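Long-range contacts in ThermoDBP-single stranded DNA binding protein (Thermoproteus tenax, PDB 3TEK), which binds single-stranded DNA, probably through its N-terminal domain, and probably takes the place of the canonical single-stranded DNA-binding protein in the Thermoproteales: residues G11-E16 with V26-N31; F116-E121 with D136-I141. All coordinates share one frame; numbering follows the deposited sequence.

Contact 1 (G11-E16 with V26-N31)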
ATOM      1  N   GLY A  11       8.734   6.167   3.228  1.00 72.55           N
ATOM      2  CA  GLY A  11       7.430   5.839   3.810  1.00 63.70           C
ATOM      3  C   GLY A  11       6.422   6.969   3.581  1.00 71.22           C
ATOM      4  O   GLY A  11       5.721   7.413   4.507  1.00 78.17           O
ATOM      5  N   GLU A  12       6.340   7.429   2.336  1.00 61.42           N
ATOM      6  CA  GLU A  12       5.629   8.675   1.987  1.00 55.88           C
ATOM      7  C   GLU A  12       4.221   8.351   1.475  1.00 46.39           C
ATOM      8  O   GLU A  12       4.045   7.319   0.814  1.00 50.55           O
ATOM      9  CB  GLU A  12       6.367   9.409   0.872  1.00 58.13           C
ATOM     10  CG  GLU A  12       5.817  10.767   0.481  1.00 66.36           C
ATOM     11  CD  GLU A  12       6.341  11.240  -0.866  1.00 82.44           C
ATOM     12  OE1 GLU A  12       6.860  10.405  -1.645  1.00 96.84           O
ATOM     13  OE2 GLU A  12       6.230  12.455  -1.147  1.00 82.63           O
ATOM     14  N   VAL A  13       3.260   9.205   1.805  1.00 64.34           N
ATOM     15  CA  VAL A  13       1.907   9.072   1.324  1.00 60.73           C
ATOM     16  C   VAL A  13       1.461  10.398   0.747  1.00 57.45           C
ATOM     17  O   VAL A  13       1.600  11.426   1.400  1.00 56.77           O
ATOM     18  CB  VAL A  13       0.930   8.684   2.451  1.00 59.51           C
ATOM     19  CG1 VAL A  13      -0.475   8.445   1.869  1.00 58.20           C
ATOM     20  CG2 VAL A  13       1.415   7.447   3.186  1.00 57.68           C
ATOM     21  N   ARG A  14       0.963  10.374  -0.486  1.00 54.87           N
ATOM     22  CA  ARG A  14       0.341  11.551  -1.094  1.00 56.14           C
ATOM     23  C   ARG A  14      -1.047  11.160  -1.619  1.00 50.89           C
ATOM     24  O   ARG A  14      -1.239  10.029  -2.035  1.00 46.98           O
ATOM     25  CB  ARG A  14       1.197  12.053  -2.263  1.00 63.48           C
ATOM     26  CG  ARG A  14       2.630  12.454  -1.920  1.00 71.83           C
ATOM     27  CD  ARG A  14       3.468  12.679  -3.203  1.00 81.60           C
ATOM     28  NE  ARG A  14       3.873  11.413  -3.843  1.00 90.64           N
ATOM     29  CZ  ARG A  14       4.328  11.301  -5.098  1.00 97.69           C
ATOM     30  NH1 ARG A  14       4.442  12.365  -5.901  1.00102.08           N
ATOM     31  NH2 ARG A  14       4.656  10.102  -5.564  1.00 98.57           N
ATOM     32  N   SER A  15      -1.990  12.105  -1.612  1.00 48.20           N
ATOM     33  CA  SER A  15      -3.334  11.856  -2.109  1.00 45.52           C
ATOM     34  C   SER A  15      -3.994  13.049  -2.813  1.00 47.50           C
ATOM     35  O   SER A  15      -3.570  14.200  -2.704  1.00 47.81           O
ATOM     36  CB  SER A  15      -4.222  11.386  -0.967  1.00 44.84           C
ATOM     37  OG  SER A  15      -4.377  12.390   0.011  1.00 45.16           O
ATOM     38  N   GLU A  16      -5.042  12.750  -3.558  1.00 48.15           N
ATOM     39  CA  GLU A  16      -5.922  13.779  -4.101  1.00 48.90           C
ATOM     40  C   GLU A  16      -7.285  13.182  -4.390  1.00 47.64           C
ATOM     41  O   GLU A  16      -7.450  11.955  -4.462  1.00 45.93           O
ATOM     42  CB  GLU A  16      -5.337  14.412  -5.366  1.00 53.46           C
ATOM     43  CG  GLU A  16      -5.098  13.467  -6.535  1.00 54.56           C
ATOM     44  CD  GLU A  16      -4.299  14.143  -7.634  1.00 60.23           C
ATOM     45  OE1 GLU A  16      -4.864  14.997  -8.352  1.00 60.71           O
ATOM     46  OE2 GLU A  16      -3.095  13.835  -7.759  1.00 62.27           O
ATOM     47  N   VAL A  26     -10.528   8.670  -3.688  1.00 40.60           N
ATOM     48  CA  VAL A  26      -9.229   9.111  -3.224  1.00 39.57           C
ATOM     49  C   VAL A  26      -8.154   8.358  -3.977  1.00 39.01           C
ATOM     50  O   VAL A  26      -8.038   7.132  -3.857  1.00 40.18           O
ATOM     51  CB  VAL A  26      -9.063   8.917  -1.707  1.00 40.03           C
ATOM     52  CG1 VAL A  26      -7.740   9.552  -1.229  1.00 39.21           C
ATOM     53  CG2 VAL A  26     -10.265   9.540  -0.932  1.00 41.35           C
ATOM     54  N   LEU A  27      -7.390   9.100  -4.781  1.00 39.58           N
ATOM     55  CA  LEU A  27      -6.166   8.565  -5.391  1.00 40.69           C
ATOM     56  C   LEU A  27      -5.026   8.645  -4.381  1.00 41.28           C
ATOM     57  O   LEU A  27      -4.719   9.723  -3.890  1.00 41.40           O
ATOM     58  CB  LEU A  27      -5.816   9.340  -6.654  1.00 42.05           C
ATOM     59  CG  LEU A  27      -4.554   8.957  -7.421  1.00 44.31           C
ATOM     60  CD1 LEU A  27      -4.535   7.484  -7.799  1.00 45.22           C
ATOM     61  CD2 LEU A  27      -4.454   9.805  -8.656  1.00 46.62           C
ATOM     62  N   ILE A  28      -4.417   7.506  -4.057  1.00 41.71           N
ATOM     63  CA  ILE A  28      -3.359   7.478  -3.074  1.00 43.00           C
ATOM     64  C   ILE A  28      -2.058   6.993  -3.716  1.00 46.98           C
ATOM     65  O   ILE A  28      -2.009   5.934  -4.345  1.00 48.27           O
ATOM     66  CB  ILE A  28      -3.696   6.574  -1.910  1.00 42.99           C
ATOM     67  CG1 ILE A  28      -5.015   7.003  -1.251  1.00 41.62           C
ATOM     68  CG2 ILE A  28      -2.560   6.569  -0.890  1.00 43.93           C
ATOM     69  CD1 ILE A  28      -5.368   6.153  -0.093  1.00 43.21           C
ATOM     70  N   ARG A  29      -1.009   7.791  -3.542  1.00 48.50           N
ATOM     71  CA  ARG A  29       0.330   7.424  -3.941  1.00 52.45           C
ATOM     72  C   ARG A  29       1.055   7.015  -2.680  1.00 50.38           C
ATOM     73  O   ARG A  29       1.207   7.822  -1.768  1.00 50.40           O
ATOM     74  CB  ARG A  29       1.046   8.601  -4.607  1.00 58.11           C
ATOM     75  CG  ARG A  29       0.399   9.027  -5.918  1.00 66.60           C
ATOM     76  CD  ARG A  29       0.942  10.333  -6.474  1.00 74.24           C
ATOM     77  NE  ARG A  29       0.063  10.800  -7.551  1.00 80.99           N
ATOM     78  CZ  ARG A  29      -0.616  11.950  -7.584  1.00 85.36           C
ATOM     79  NH1 ARG A  29      -0.519  12.851  -6.607  1.00 89.34           N
ATOM     80  NH2 ARG A  29      -1.385  12.219  -8.640  1.00 85.02           N
ATOM     81  N   TRP A  30       1.516   5.769  -2.639  1.00 49.12           N
ATOM     82  CA  TRP A  30       2.048   5.197  -1.418  1.00 50.17           C
ATOM     83  C   TRP A  30       3.430   4.592  -1.629  1.00 49.10           C
ATOM     84  O   TRP A  30       3.604   3.718  -2.465  1.00 47.04           O
ATOM     85  CB  TRP A  30       1.052   4.152  -0.906  1.00 51.64           C
ATOM     86  CG  TRP A  30       1.501   3.337   0.268  1.00 52.87           C
ATOM     87  CD1 TRP A  30       2.185   3.775   1.356  1.00 55.83           C
ATOM     88  CD2 TRP A  30       1.285   1.935   0.467  1.00 53.02           C
ATOM     89  NE1 TRP A  30       2.408   2.742   2.224  1.00 55.47           N
ATOM     90  CE2 TRP A  30       1.873   1.596   1.705  1.00 53.97           C
ATOM     91  CE3 TRP A  30       0.673   0.934  -0.285  1.00 51.04           C
ATOM     92  CZ2 TRP A  30       1.853   0.297   2.219  1.00 52.33           C
ATOM     93  CZ3 TRP A  30       0.653  -0.360   0.226  1.00 52.86           C
ATOM     94  CH2 TRP A  30       1.237  -0.663   1.472  1.00 51.98           C
ATOM     95  N   ASN A  31       4.418   5.086  -0.897  1.00 51.57           N
ATOM     96  CA  ASN A  31       5.737   4.448  -0.876  1.00 52.01           C
ATOM     97  C   ASN A  31       5.914   3.758   0.446  1.00 49.90           C
ATOM     98  O   ASN A  31       5.745   4.363   1.474  1.00 49.91           O
ATOM     99  CB  ASN A  31       6.881   5.448  -1.107  1.00 57.12           C
ATOM    100  CG  ASN A  31       8.270   4.754  -1.299  1.00 60.08           C
ATOM    101  OD1 ASN A  31       8.534   3.668  -0.760  1.00 59.23           O
ATOM    102  ND2 ASN A  31       9.153   5.395  -2.070  1.00 66.19           N
TER
HETATM  103  O   HOH W   1       4.346   8.756  -2.500  1.00 56.70           O
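Arg-29, Glu-16 and Arg-14 bury the most surface where 11-16 and 26-31 pair as the two antiparallel arms of a beta hairpin. All three side chains lie on the same face of the sheet. Arg-29 runs extended from CG to NE, and its guanidinium reaches past Arg-14 to Glu-16. Arg-29 NH2 lies 2.5 Å from Glu-16 OE2 in a salt bridge, and NH1 adds a weak bond to the same oxygen. NH2 meets OE2 from above the carboxylate plane, and the carboxylate of Glu-16 and the guanidinium of Arg-29 are turned 78° apart. Glu-16 has CG between backbone N and carbonyl carbon (chi1 61°), and from there its extended chain brings OE2 to Arg-29. Arg-14 bends at chi3 (-76°) and lays one guanidinium face over the aliphatic part of Arg-29, with Arg-29 CD 3.8 Å from Arg-14 CZ. This is packing on a methylene, although the two like charges are also near each other. A water in the plane of the Arg-14 guanidinium accepts a bond from Arg-14 NE. Backbone bonds hold the register: Arg-14 and Arg-29 exchange two, with Arg-29 N 2.7 Å from Arg-14 O. On the other face, Val-13 CG1 touches Ile-28 CG2 at 3.9 Å. That face packs against helix 52-68, where Ser-15 OG bonds Gln-67 and Trp-30 meets Phe-52 edge-to-face. Strand 116-124 pairs with the far side of 23-31.

Contact 2 (F116-E121 with D136-I141); sequences FMISTE and DKTQLI
Leu-140 has CG anti to the backbone N (chi1 -171°), and Ile-118 has CG1 anti to its carbonyl carbon (chi1 -64°). These torsions bring Leu-140 CD1 to 3.6 Å from Ile-118 CG1, the two side chains crossing obliquely. Phe-116 holds its ring in the crowded position between backbone N and carbonyl carbon (chi1 60°). Phe-116 CD1 then lies 3.8 Å from Leu-140 CD1, so that this methyl touches both Phe-116 and Ile-118. Met-117 takes a similar first torsion, and its chain is extended beyond CG. It runs alongside Ile-141 on the other face of the sheet, and Met-117 CE ends 3.9 Å from Ile-141 CG2.

The backbones form an antiparallel ladder. Met-117 and Ile-141 are a hydrogen-bonded pair, with Met-117 N 2.8 Å from Ile-141 O and a second bond returning. Ser-119 and Gln-139 are the next such pair, and Gln-139 N lies 2.7 Å from Ser-119 O. Ile-118 and Leu-140 form the non-hydrogen-bonded pair between them. Farther along, Thr-120 and Thr-138 lie side by side. Thr-120 OG1 bonds Trp-133 NE1, and Thr-138 OG1 bonds Arg-135 O. At the end, Lys-137 CB packs against Glu-121 CG at 3.8 Å. The contact there is between the aliphatic parts. The charged ends are not in contact, with Glu-121 OE2 5.2 Å from Lys-137 NZ, and Glu-121 OE1 bonds Asn-134.

The arrangement is a beta hairpin at the side of the four-stranded sheet, where 131-142 is an outermost strand within the chain. Helix 83-108 covers the face of Ile-118 and Leu-140, with Trp-99 touching both as well as Thr-138. Strand 23-31 lies beyond 116-124.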
ATOM      1  N   PHE A 116      14.809  -2.683  -0.183  1.00 54.55           N
ATOM      2  CA  PHE A 116      14.073  -2.063  -1.289  1.00 52.70           C
ATOM      3  C   PHE A 116      12.949  -1.137  -0.808  1.00 52.78           C
ATOM      4  O   PHE A 116      12.574  -1.145   0.373  1.00 51.17           O
ATOM      5  CB  PHE A 116      13.462  -3.143  -2.196  1.00 50.50           C
ATOM      6  CG  PHE A 116      12.503  -4.049  -1.495  1.00 49.33           C
ATOM      7  CD1 PHE A 116      11.166  -3.665  -1.292  1.00 50.53           C
ATOM      8  CD2 PHE A 116      12.920  -5.277  -1.011  1.00 48.58           C
ATOM      9  CE1 PHE A 116      10.275  -4.510  -0.616  1.00 50.77           C
ATOM     10  CE2 PHE A 116      12.048  -6.123  -0.321  1.00 49.38           C
ATOM     11  CZ  PHE A 116      10.730  -5.755  -0.133  1.00 50.92           C
ATOM     12  N   MET A 117      12.360  -0.409  -1.725  1.00 30.00           N
ATOM     13  CA  MET A 117      11.096   0.213  -1.457  1.00 30.00           C
ATOM     14  C   MET A 117      10.166   0.112  -2.652  1.00 30.00           C
ATOM     15  O   MET A 117      10.594   0.102  -3.776  1.00 30.00           O
ATOM     16  CB  MET A 117      11.275   1.648  -1.014  1.00 20.00           C
ATOM     17  CG  MET A 117      12.154   2.432  -1.864  1.00 20.00           C
ATOM     18  SD  MET A 117      12.567   4.004  -1.149  1.00 20.00           S
ATOM     19  CE  MET A 117      13.694   4.551  -2.357  1.00 20.00           C
ATOM     20  N   ILE A 118       8.888   0.005  -2.393  1.00 53.22           N
ATOM     21  CA  ILE A 118       7.930  -0.088  -3.457  1.00 51.16           C
ATOM     22  C   ILE A 118       7.085   1.155  -3.450  1.00 51.48           C
ATOM     23  O   ILE A 118       6.632   1.574  -2.430  1.00 52.97           O
ATOM     24  CB  ILE A 118       7.050  -1.288  -3.250  1.00 50.81           C
ATOM     25  CG1 ILE A 118       7.899  -2.536  -3.331  1.00 51.89           C
ATOM     26  CG2 ILE A 118       5.954  -1.352  -4.264  1.00 49.56           C
ATOM     27  CD1 ILE A 118       7.256  -3.726  -2.817  1.00 51.21           C
ATOM     28  N   SER A 119       6.897   1.754  -4.602  1.00 51.82           N
ATOM     29  CA  SER A 119       5.923   2.816  -4.723  1.00 54.17           C
ATOM     30  C   SER A 119       4.813   2.311  -5.639  1.00 53.58           C
ATOM     31  O   SER A 119       5.069   1.681  -6.689  1.00 51.02           O
ATOM     32  CB  SER A 119       6.522   4.078  -5.307  1.00 56.99           C
ATOM     33  OG  SER A 119       6.861   3.849  -6.656  1.00 63.57           O
ATOM     34  N   THR A 120       3.588   2.585  -5.240  1.00 49.66           N
ATOM     35  CA  THR A 120       2.445   2.184  -6.047  1.00 50.83           C
ATOM     36  C   THR A 120       1.317   3.190  -5.898  1.00 47.95           C
ATOM     37  O   THR A 120       1.423   4.152  -5.133  1.00 50.63           O
ATOM     38  CB  THR A 120       1.994   0.759  -5.697  1.00 51.55           C
ATOM     39  OG1 THR A 120       1.036   0.305  -6.685  1.00 53.15           O
ATOM     40  CG2 THR A 120       1.442   0.706  -4.263  1.00 52.91           C
ATOM     41  N   GLU A 121       0.273   3.004  -6.683  1.00 47.31           N
ATOM     42  CA  GLU A 121      -0.904   3.859  -6.624  1.00 45.64           C
ATOM     43  C   GLU A 121      -2.143   3.031  -6.366  1.00 43.40           C
ATOM     44  O   GLU A 121      -2.281   1.935  -6.908  1.00 40.44           O
ATOM     45  CB  GLU A 121      -1.103   4.592  -7.934  1.00 48.91           C
ATOM     46  CG  GLU A 121      -0.033   5.588  -8.256  1.00 54.19           C
ATOM     47  CD  GLU A 121      -0.489   6.611  -9.308  1.00 56.08           C
ATOM     48  OE1 GLU A 121      -1.636   6.529  -9.836  1.00 56.76           O
ATOM     49  OE2 GLU A 121       0.321   7.500  -9.588  1.00 59.45           O
ATOM     50  N   ASP A 136      -0.264  -0.912 -12.856  1.00 50.13           N
ATOM     51  CA  ASP A 136       0.593  -0.346 -13.931  1.00 52.33           C
ATOM     52  C   ASP A 136       1.567   0.704 -13.385  1.00 52.25           C
ATOM     53  O   ASP A 136       2.615   0.914 -13.970  1.00 50.16           O
ATOM     54  CB  ASP A 136      -0.234   0.303 -15.050  1.00 53.62           C
ATOM     55  CG  ASP A 136      -1.069  -0.706 -15.848  1.00 54.65           C
ATOM     56  OD1 ASP A 136      -0.869  -1.936 -15.672  1.00 52.78           O
ATOM     57  OD2 ASP A 136      -1.905  -0.244 -16.678  1.00 53.07           O
ATOM     58  N   LYS A 137       1.215   1.354 -12.271  1.00 51.87           N
ATOM     59  CA  LYS A 137       2.123   2.338 -11.649  1.00 55.83           C
ATOM     60  C   LYS A 137       3.042   1.790 -10.522  1.00 53.89           C
ATOM     61  O   LYS A 137       3.660   2.550  -9.795  1.00 58.70           O
ATOM     62  CB  LYS A 137       1.301   3.524 -11.142  1.00 59.24           C
ATOM     63  CG  LYS A 137       0.490   4.213 -12.230  1.00 63.82           C
ATOM     64  CD  LYS A 137       1.396   4.834 -13.293  1.00 69.42           C
ATOM     65  CE  LYS A 137       0.766   6.072 -13.881  1.00 74.47           C
ATOM     66  NZ  LYS A 137       1.806   6.922 -14.528  1.00 80.47           N
ATOM     67  N   THR A 138       3.142   0.484 -10.374  1.00 51.13           N
ATOM     68  CA  THR A 138       3.944  -0.068  -9.299  1.00 51.50           C
ATOM     69  C   THR A 138       5.416  -0.025  -9.691  1.00 53.35           C
ATOM     70  O   THR A 138       5.756  -0.447 -10.785  1.00 55.22           O
ATOM     71  CB  THR A 138       3.532  -1.512  -8.999  1.00 50.47           C
ATOM     72  OG1 THR A 138       2.138  -1.537  -8.664  1.00 51.03           O
ATOM     73  CG2 THR A 138       4.332  -2.076  -7.830  1.00 49.72           C
ATOM     74  N   GLN A 139       6.288   0.476  -8.820  1.00 56.46           N
ATOM     75  CA  GLN A 139       7.739   0.474  -9.103  1.00 58.05           C
ATOM     76  C   GLN A 139       8.571   0.116  -7.902  1.00 56.81           C
ATOM     77  O   GLN A 139       8.180   0.354  -6.764  1.00 55.05           O
ATOM     78  CB  GLN A 139       8.182   1.829  -9.627  1.00 64.27           C
ATOM     79  CG  GLN A 139       7.953   1.972 -11.132  1.00 72.55           C
ATOM     80  CD  GLN A 139       7.481   3.334 -11.504  1.00 79.83           C
ATOM     81  OE1 GLN A 139       8.072   4.329 -11.084  1.00 89.63           O
ATOM     82  NE2 GLN A 139       6.393   3.403 -12.289  1.00 83.75           N
ATOM     83  N   LEU A 140       9.716  -0.487  -8.189  1.00 54.01           N
ATOM     84  CA  LEU A 140      10.655  -0.919  -7.181  1.00 53.19           C
ATOM     85  C   LEU A 140      11.949  -0.157  -7.317  1.00 53.92           C
ATOM     86  O   LEU A 140      12.515  -0.026  -8.419  1.00 56.69           O
ATOM     87  CB  LEU A 140      10.968  -2.394  -7.358  1.00 54.90           C
ATOM     88  CG  LEU A 140      11.781  -3.023  -6.239  1.00 54.50           C
ATOM     89  CD1 LEU A 140      10.857  -3.417  -5.106  1.00 54.52           C
ATOM     90  CD2 LEU A 140      12.603  -4.220  -6.774  1.00 57.69           C
ATOM     91  N   ILE A 141      12.427   0.346  -6.195  1.00 53.20           N
ATOM     92  CA  ILE A 141      13.798   0.780  -6.103  1.00 53.67           C
ATOM     93  C   ILE A 141      14.457  -0.183  -5.133  1.00 51.47           C
ATOM     94  O   ILE A 141      13.882  -0.495  -4.088  1.00 47.85           O
ATOM     95  CB  ILE A 141      13.921   2.214  -5.602  1.00 57.87           C
ATOM     96  CG1 ILE A 141      13.417   3.179  -6.676  1.00 60.20           C
ATOM     97  CG2 ILE A 141      15.416   2.540  -5.285  1.00 56.08           C
ATOM     98  CD1 ILE A 141      14.439   3.367  -7.847  1.00 63.57           C
TER

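How the contacts relate
Contact 1 and contact 2 are two hairpins of one antiparallel four-stranded sheet, with centres about 12 Å apart. They come in series: contact 1 closes before contact 2 opens, and the helices from 37-41 to 83-108 lie between them in the chain. The sheet runs in chain order, so the inner strands 23-31 and 116-124 are neighbours and join the hairpins. A probable hydrogen bond from Trp-30 N to Thr-120 O (3.0 Å) crosses this seam, and Asn-31 packs on Met-117. Different helices from the chain between the hairpins, 52-68 and 83-108, cover the two contacts. Both contacts thus help build the single-stranded DNA-binding domain.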